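Local atomic coordinates of putative glycoside hydrolase (Bacteroides thetaiotaomicron VPI-5482, PDB entry 3HBZ), a protein that is of unproven function but binds calcium and may act in carbohydrate metabolism, possibly as a glycoside hydrolase. Residues N101-Y112 and F148-L159. Numbering follows the deposited sequence. Where two conformers were deposited one is given.
Sequences NFEDTLGGQKYY and FQFANGKTGKCL. With CA (calcium ion), chain B.
Gln149 reaches from strand 147-150 to the loop 101-112, and each of its side-chain atoms finds something there. CB lies over a face of the Tyr112 ring, a CH-pi contact 3.9 Å from Gln149 CB to the ring centroid, while the neighbouring Phe148 CB rests obliquely against Tyr112 CD2. With CG anti to the backbone N (chi1 -169°) and the chain extended beyond it, CG and CD run on toward the Phe102 carbonyl, CD also brushing Thr105 CG2. At the tip, Gln149 NE2 donates to Phe102 O at 2.9 Å, the acceptor lying nearly in the amide plane, and more weakly to Glu103 O. OE1 accepts from two waters, one shared with Thr105 OG1 and the other with Tyr112 OH. An amide suits this place because it can donate to two backbone carbonyls and still accept from water.

Strands 147-150 and 158-165 form an antiparallel hairpin within the putative carbohydrate metabolism domain, and the loop joining them supplies two backbone oxygens, of Thr155 and Lys157, to a calcium site. Glu103 bends at chi2 (-53°) to bring its carboxylate back to this loop. Glu103 OE2 binds calcium at 2.3 Å, and Glu103 OE1 takes the nearly straight bond from Lys157 N (2.8 Å, 173°) on its syn lone pair, which fixes the carboxylate's rotation. Asn101 O, the carboxylate of Asp332 and a water also surround the ion; the water donates to Asn101 OD1 and Thr155 OG1, the latter hydroxyl also hydrogen-bonded to Glu333. Gly156, with positive phi, leaves room for Glu103 OE2, which comes within 3.5 Å of Gly156 CA. On the buried side Phe102 presents a ring face to Leu159 CB, 4.2 Å from the centroid, and both residues also pack on Ile331 of strand 328-338, where a large apolar pair suits the core.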
ATOM      1  N   ASN A 101      -0.108 -12.568   8.938  1.00 23.16           N
ATOM      2  CA  ASN A 101       0.259 -13.937   8.581  1.00 25.05           C
ATOM      3  C   ASN A 101       0.255 -14.197   7.058  1.00 24.95           C
ATOM      4  O   ASN A 101       0.615 -15.274   6.589  1.00 24.52           O
ATOM      5  CB  ASN A 101      -0.676 -14.903   9.322  1.00 23.36           C
ATOM      6  CG  ASN A 101      -0.286 -15.070  10.801  1.00 26.69           C
ATOM      7  OD1 ASN A 101       0.785 -15.548  11.111  1.00 29.47           O
ATOM      8  ND2 ASN A 101      -1.164 -14.686  11.698  1.00 30.23           N
ATOM      9  N   PHE A 102      -0.178 -13.194   6.302  1.00 24.92           N
ATOM     10  CA  PHE A 102      -0.132 -13.199   4.851  1.00 25.39           C
ATOM     11  C   PHE A 102      -0.899 -14.340   4.200  1.00 25.91           C
ATOM     12  O   PHE A 102      -0.503 -14.823   3.129  1.00 24.58           O
ATOM     13  CB  PHE A 102       1.330 -13.090   4.386  1.00 21.79           C
ATOM     14  CG  PHE A 102       1.998 -11.842   4.896  1.00 26.30           C
ATOM     15  CD1 PHE A 102       1.691 -10.627   4.333  1.00 28.50           C
ATOM     16  CD2 PHE A 102       2.785 -11.849   6.036  1.00 26.05           C
ATOM     17  CE1 PHE A 102       2.234  -9.451   4.845  1.00 24.51           C
ATOM     18  CE2 PHE A 102       3.323 -10.674   6.534  1.00 25.33           C
ATOM     19  CZ  PHE A 102       3.031  -9.483   5.925  1.00 21.72           C
ATOM     20  N   GLU A 103      -1.997 -14.756   4.850  1.00 25.33           N
ATOM     21  CA  GLU A 103      -2.849 -15.807   4.351  1.00 25.40           C
ATOM     22  C   GLU A 103      -3.934 -15.296   3.382  1.00 28.69           C
ATOM     23  O   GLU A 103      -4.374 -16.018   2.505  1.00 31.34           O
ATOM     24  CB  GLU A 103      -3.549 -16.578   5.491  1.00 25.96           C
ATOM     25  CG  GLU A 103      -2.641 -17.135   6.626  1.00 25.92           C
ATOM     26  CD  GLU A 103      -1.498 -17.985   6.089  1.00 30.64           C
ATOM     27  OE1 GLU A 103      -1.679 -18.627   5.026  1.00 22.94           O
ATOM     28  OE2 GLU A 103      -0.421 -18.002   6.719  1.00 22.00           O
ATOM     29  N   ASP A 104      -4.400 -14.067   3.580  1.00 29.16           N
ATOM     30  CA  ASP A 104      -5.646 -13.610   2.967  1.00 24.96           C
ATOM     31  C   ASP A 104      -5.365 -12.621   1.851  1.00 25.28           C
ATOM     32  O   ASP A 104      -4.596 -11.660   2.046  1.00 23.09           O
ATOM     33  CB  ASP A 104      -6.497 -12.887   4.003  1.00 25.84           C
ATOM     34  CG  ASP A 104      -7.047 -13.836   5.090  1.00 23.28           C
ATOM     35  OD1 ASP A 104      -7.459 -14.955   4.778  1.00 31.07           O
ATOM     36  OD2 ASP A 104      -7.014 -13.430   6.247  1.00 34.99           O
ATOM     37  N   THR A 105      -5.991 -12.837   0.710  1.00 22.41           N
ATOM     38  CA  THR A 105      -5.874 -11.933  -0.424  1.00 23.70           C
ATOM     39  C   THR A 105      -7.253 -11.792  -1.072  1.00 25.49           C
ATOM     40  O   THR A 105      -8.159 -12.608  -0.825  1.00 26.49           O
ATOM     41  CB  THR A 105      -4.931 -12.476  -1.471  1.00 29.27           C
ATOM     42  OG1 THR A 105      -5.449 -13.712  -1.929  1.00 32.08           O
ATOM     43  CG2 THR A 105      -3.489 -12.654  -0.914  1.00 29.57           C
ATOM     44  N   LEU A 106      -7.428 -10.760  -1.899  1.00 26.52           N
ATOM     45  CA  LEU A 106      -8.702 -10.513  -2.578  1.00 27.12           C
ATOM     46  C   LEU A 106      -8.875 -11.440  -3.775  1.00 29.57           C
ATOM     47  O   LEU A 106      -8.022 -11.531  -4.624  1.00 30.07           O
ATOM     48  CB  LEU A 106      -8.859  -9.049  -2.994  1.00 25.56           C
ATOM     49  CG  LEU A 106      -9.072  -7.941  -1.946  1.00 28.64           C
ATOM     50  CD1 LEU A 106      -9.064  -6.572  -2.663  1.00 29.10           C
ATOM     51  CD2 LEU A 106     -10.376  -8.082  -1.141  1.00 25.13           C
ATOM     52  N   GLY A 107      -9.987 -12.158  -3.815  1.00 32.43           N
ATOM     53  CA  GLY A 107     -10.274 -13.072  -4.923  1.00 33.30           C
ATOM     54  C   GLY A 107     -10.699 -12.327  -6.186  1.00 35.56           C
ATOM     55  O   GLY A 107     -11.122 -11.171  -6.131  1.00 36.71           O
ATOM     56  N   GLY A 108     -10.535 -12.982  -7.340  1.00 36.59           N
ATOM     57  CA  GLY A 108     -10.957 -12.411  -8.622  1.00 36.46           C
ATOM     58  C   GLY A 108     -10.146 -11.250  -9.189  1.00 35.80           C
ATOM     59  O   GLY A 108     -10.624 -10.543 -10.058  1.00 42.53           O
ATOM     60  N   GLN A 109      -8.937 -11.033  -8.710  1.00 30.59           N
ATOM     61  CA  GLN A 109      -8.098  -9.934  -9.210  1.00 32.13           C
ATOM     62  C   GLN A 109      -7.013 -10.507 -10.093  1.00 27.70           C
ATOM     63  O   GLN A 109      -6.661 -11.655  -9.972  1.00 29.66           O
ATOM     64  CB  GLN A 109      -7.467  -9.208  -8.036  1.00 32.98           C
ATOM     65  CG  GLN A 109      -8.458  -8.650  -7.058  1.00 40.29           C
ATOM     66  CD  GLN A 109      -9.130  -7.380  -7.542  1.00 45.22           C
ATOM     67  OE1 GLN A 109      -8.678  -6.716  -8.467  1.00 53.62           O
ATOM     68  NE2 GLN A 109     -10.213  -7.041  -6.905  1.00 36.91           N
ATOM     69  N   LYS A 110      -6.446  -9.686 -10.945  1.00 26.91           N
ATOM     70  CA  LYS A 110      -5.395 -10.146 -11.833  0.60 27.94           C
ATOM     71  C   LYS A 110      -4.033 -10.170 -11.150  1.00 25.63           C
ATOM     72  O   LYS A 110      -3.092 -10.742 -11.682  1.00 27.17           O
ATOM     73  CB  LYS A 110      -5.321  -9.275 -13.094  0.60 28.38           C
ATOM     74  CG  LYS A 110      -4.657  -7.941 -12.881  0.60 25.58           C
ATOM     75  CD  LYS A 110      -4.695  -7.083 -14.125  0.60 25.22           C
ATOM     76  CE  LYS A 110      -4.153  -5.725 -13.817  0.60 23.18           C
ATOM     77  NZ  LYS A 110      -4.318  -4.825 -14.955  0.60 24.56           N
ATOM     78  N   TYR A 111      -3.924  -9.539  -9.988  1.00 24.90           N
ATOM     79  CA  TYR A 111      -2.724  -9.676  -9.174  1.00 25.72           C
ATOM     80  C   TYR A 111      -3.135  -9.723  -7.703  1.00 27.44           C
ATOM     81  O   TYR A 111      -4.273  -9.457  -7.352  1.00 24.48           O
ATOM     82  CB  TYR A 111      -1.722  -8.545  -9.441  1.00 20.63           C
ATOM     83  CG  TYR A 111      -2.288  -7.143  -9.250  1.00 22.11           C
ATOM     84  CD1 TYR A 111      -2.619  -6.666  -7.976  1.00 27.21           C
ATOM     85  CD2 TYR A 111      -2.466  -6.273 -10.349  1.00 29.32           C
ATOM     86  CE1 TYR A 111      -3.126  -5.387  -7.801  1.00 22.39           C
ATOM     87  CE2 TYR A 111      -3.008  -4.978 -10.191  1.00 26.33           C
ATOM     88  CZ  TYR A 111      -3.317  -4.530  -8.928  1.00 34.06           C
ATOM     89  OH  TYR A 111      -3.842  -3.272  -8.783  1.00 25.22           O
ATOM     90  N   TYR A 112      -2.184 -10.047  -6.847  1.00 27.35           N
ATOM     91  CA  TYR A 112      -2.476 -10.243  -5.469  1.00 24.70           C
ATOM     92  C   TYR A 112      -2.562  -8.942  -4.732  1.00 26.37           C
ATOM     93  O   TYR A 112      -1.677  -8.068  -4.867  1.00 23.90           O
ATOM     94  CB  TYR A 112      -1.376 -11.074  -4.837  1.00 25.04           C
ATOM     95  CG  TYR A 112      -1.480 -12.550  -5.160  1.00 27.68           C
ATOM     96  CD1 TYR A 112      -2.388 -13.338  -4.501  1.00 20.57           C
ATOM     97  CD2 TYR A 112      -0.652 -13.153  -6.075  1.00 23.15           C
ATOM     98  CE1 TYR A 112      -2.465 -14.684  -4.721  1.00 28.77           C
ATOM     99  CE2 TYR A 112      -0.731 -14.545  -6.321  1.00 24.42           C
ATOM    100  CZ  TYR A 112      -1.647 -15.286  -5.642  1.00 28.02           C
ATOM    101  OH  TYR A 112      -1.785 -16.643  -5.828  1.00 28.68           O
ATOM    102  N   PHE A 148       3.636 -11.040  -4.823  1.00 24.68           N
ATOM    103  CA  PHE A 148       2.666 -12.146  -4.897  1.00 24.09           C
ATOM    104  C   PHE A 148       2.680 -12.992  -3.648  1.00 25.43           C
ATOM    105  O   PHE A 148       3.446 -12.747  -2.718  1.00 24.91           O
ATOM    106  CB  PHE A 148       2.884 -13.013  -6.149  1.00 23.11           C
ATOM    107  CG  PHE A 148       4.273 -13.670  -6.234  1.00 24.01           C
ATOM    108  CD1 PHE A 148       5.372 -12.945  -6.696  1.00 28.49           C
ATOM    109  CD2 PHE A 148       4.464 -14.996  -5.865  1.00 30.14           C
ATOM    110  CE1 PHE A 148       6.625 -13.514  -6.791  1.00 23.99           C
ATOM    111  CE2 PHE A 148       5.719 -15.578  -5.945  1.00 28.83           C
ATOM    112  CZ  PHE A 148       6.803 -14.848  -6.415  1.00 24.45           C
ATOM    113  N   GLN A 149       1.767 -13.968  -3.601  1.00 23.51           N
ATOM    114  CA  GLN A 149       1.671 -14.871  -2.462  1.00 23.68           C
ATOM    115  C   GLN A 149       2.289 -16.212  -2.779  1.00 24.18           C
ATOM    116  O   GLN A 149       2.052 -16.748  -3.859  1.00 26.36           O
ATOM    117  CB  GLN A 149       0.206 -15.088  -2.106  1.00 23.51           C
ATOM    118  CG  GLN A 149      -0.020 -15.800  -0.764  1.00 26.11           C
ATOM    119  CD  GLN A 149      -1.482 -16.048  -0.484  1.00 30.67           C
ATOM    120  OE1 GLN A 149      -2.220 -16.402  -1.393  1.00 26.90           O
ATOM    121  NE2 GLN A 149      -1.910 -15.868   0.780  1.00 25.91           N
ATOM    122  N   PHE A 150       3.045 -16.772  -1.848  1.00 25.39           N
ATOM    123  CA  PHE A 150       3.772 -18.029  -2.101  1.00 26.34           C
ATOM    124  C   PHE A 150       3.265 -19.079  -1.131  1.00 26.65           C
ATOM    125  O   PHE A 150       3.063 -18.760   0.056  1.00 24.57           O
ATOM    126  CB  PHE A 150       5.266 -17.774  -1.875  1.00 25.87           C
ATOM    127  CG  PHE A 150       6.128 -18.986  -1.998  1.00 23.07           C
ATOM    128  CD1 PHE A 150       6.110 -19.760  -3.157  1.00 27.65           C
ATOM    129  CD2 PHE A 150       6.987 -19.341  -0.971  1.00 23.77           C
ATOM    130  CE1 PHE A 150       6.943 -20.887  -3.293  1.00 34.93           C
ATOM    131  CE2 PHE A 150       7.840 -20.469  -1.087  1.00 34.56           C
ATOM    132  CZ  PHE A 150       7.816 -21.244  -2.262  1.00 29.72           C
ATOM    133  N   ALA A 151       3.076 -20.313  -1.604  1.00 26.18           N
ATOM    134  CA  ALA A 151       2.407 -21.337  -0.793  1.00 27.30           C
ATOM    135  C   ALA A 151       3.203 -21.795   0.419  1.00 29.25           C
ATOM    136  O   ALA A 151       2.598 -22.147   1.441  1.00 25.59           O
ATOM    137  CB  ALA A 151       1.915 -22.603  -1.665  1.00 25.26           C
ATOM    138  N   ASN A 152       4.541 -21.746   0.344  1.00 28.91           N
ATOM    139  CA  ASN A 152       5.372 -22.320   1.394  1.00 30.45           C
ATOM    140  C   ASN A 152       5.899 -21.299   2.380  1.00 28.93           C
ATOM    141  O   ASN A 152       7.065 -20.948   2.337  1.00 30.72           O
ATOM    142  CB  ASN A 152       6.553 -23.107   0.823  1.00 33.22           C
ATOM    143  CG  ASN A 152       6.126 -24.304  -0.007  1.00 43.94           C
ATOM    144  OD1 ASN A 152       5.158 -24.994   0.315  1.00 52.15           O
ATOM    145  ND2 ASN A 152       6.863 -24.566  -1.085  1.00 57.88           N
ATOM    146  N   GLY A 153       5.035 -20.855   3.282  1.00 27.71           N
ATOM    147  CA  GLY A 153       5.393 -19.863   4.273  1.00 27.46           C
ATOM    148  C   GLY A 153       5.956 -20.551   5.497  1.00 26.32           C
ATOM    149  O   GLY A 153       6.076 -21.755   5.528  1.00 25.94           O
ATOM    150  N   LYS A 154       6.214 -19.788   6.545  1.00 25.13           N
ATOM    151  CA  LYS A 154       6.688 -20.350   7.771  1.00 24.43           C
ATOM    152  C   LYS A 154       5.540 -21.117   8.412  1.00 27.11           C
ATOM    153  O   LYS A 154       5.724 -22.236   8.837  1.00 26.79           O
ATOM    154  CB  LYS A 154       7.213 -19.244   8.696  1.00 24.75           C
ATOM    155  CG  LYS A 154       7.749 -19.757  10.037  1.00 26.96           C
ATOM    156  CD  LYS A 154       8.628 -18.710  10.704  1.00 23.92           C
ATOM    157  CE  LYS A 154       9.176 -19.232  12.041  1.00 29.66           C
ATOM    158  NZ  LYS A 154       8.078 -19.523  12.996  1.00 30.36           N
ATOM    159  N   THR A 155       4.357 -20.509   8.485  1.00 26.24           N
ATOM    160  CA  THR A 155       3.118 -21.254   8.769  1.00 26.18           C
ATOM    161  C   THR A 155       2.155 -20.779   7.707  1.00 25.07           C
ATOM    162  O   THR A 155       2.115 -19.600   7.406  1.00 24.68           O
ATOM    163  CB  THR A 155       2.547 -20.966  10.186  1.00 26.47           C
ATOM    164  OG1 THR A 155       2.652 -19.562  10.468  1.00 27.95           O
ATOM    165  CG2 THR A 155       3.316 -21.785  11.296  1.00 21.83           C
ATOM    166  N   GLY A 156       1.390 -21.679   7.118  1.00 26.15           N
ATOM    167  CA  GLY A 156       0.541 -21.328   5.970  1.00 25.58           C
ATOM    168  C   GLY A 156       1.343 -20.717   4.824  1.00 25.45           C
ATOM    169  O   GLY A 156       2.435 -21.168   4.533  1.00 23.45           O
ATOM    170  N   LYS A 157       0.771 -19.727   4.146  1.00 23.76           N
ATOM    171  CA  LYS A 157       1.402 -19.091   2.988  1.00 22.57           C
ATOM    172  C   LYS A 157       2.155 -17.892   3.473  1.00 23.63           C
ATOM    173  O   LYS A 157       2.096 -17.588   4.682  1.00 23.15           O
ATOM    174  CB  LYS A 157       0.354 -18.700   1.975  1.00 22.96           C
ATOM    175  CG  LYS A 157      -0.534 -19.942   1.589  1.00 26.47           C
ATOM    176  CD  LYS A 157      -1.690 -19.551   0.696  1.00 30.47           C
ATOM    177  CE  LYS A 157      -2.464 -20.801   0.199  1.00 37.51           C
ATOM    178  NZ  LYS A 157      -3.717 -20.372  -0.460  1.00 40.71           N
ATOM    179  N   CYS A 158       2.878 -17.249   2.553  1.00 24.22           N
ATOM    180  CA  CYS A 158       3.612 -16.024   2.891  1.00 25.76           C
ATOM    181  C   CYS A 158       3.677 -15.037   1.734  1.00 25.40           C
ATOM    182  O   CYS A 158       3.196 -15.306   0.634  1.00 26.79           O
ATOM    183  CB  CYS A 158       5.018 -16.356   3.351  1.00 25.45           C
ATOM    184  SG  CYS A 158       6.123 -16.979   2.025  1.00 26.48           S
ATOM    185  N   LEU A 159       4.249 -13.877   2.052  1.00 26.48           N
ATOM    186  CA  LEU A 159       4.490 -12.805   1.141  1.00 25.37           C
ATOM    187  C   LEU A 159       5.780 -13.117   0.398  1.00 26.17           C
ATOM    188  O   LEU A 159       6.775 -13.520   1.009  1.00 23.60           O
ATOM    189  CB  LEU A 159       4.672 -11.490   1.933  1.00 25.96           C
ATOM    190  CG  LEU A 159       5.064 -10.237   1.149  1.00 23.85           C
ATOM    191  CD1 LEU A 159       3.972  -9.920   0.121  1.00 22.48           C
ATOM    192  CD2 LEU A 159       5.342  -9.063   2.183  1.00 19.83           C
TER
HETATM  193 CA    CA B   1       1.798 -17.320   6.933  1.00 35.78          CA
HETATM  194  O   HOH W   1       1.645 -17.439   9.296  1.00 22.13           O
HETATM  195  O   HOH W   2      -4.931 -16.290  -0.907  1.00 35.06           O
HETATM  196  O   HOH W   3      -1.757 -18.271  -3.287  0.60 23.13           O
HETATM  197  O   HOH W   4       1.078 -17.862  -6.066  1.00 38.33           O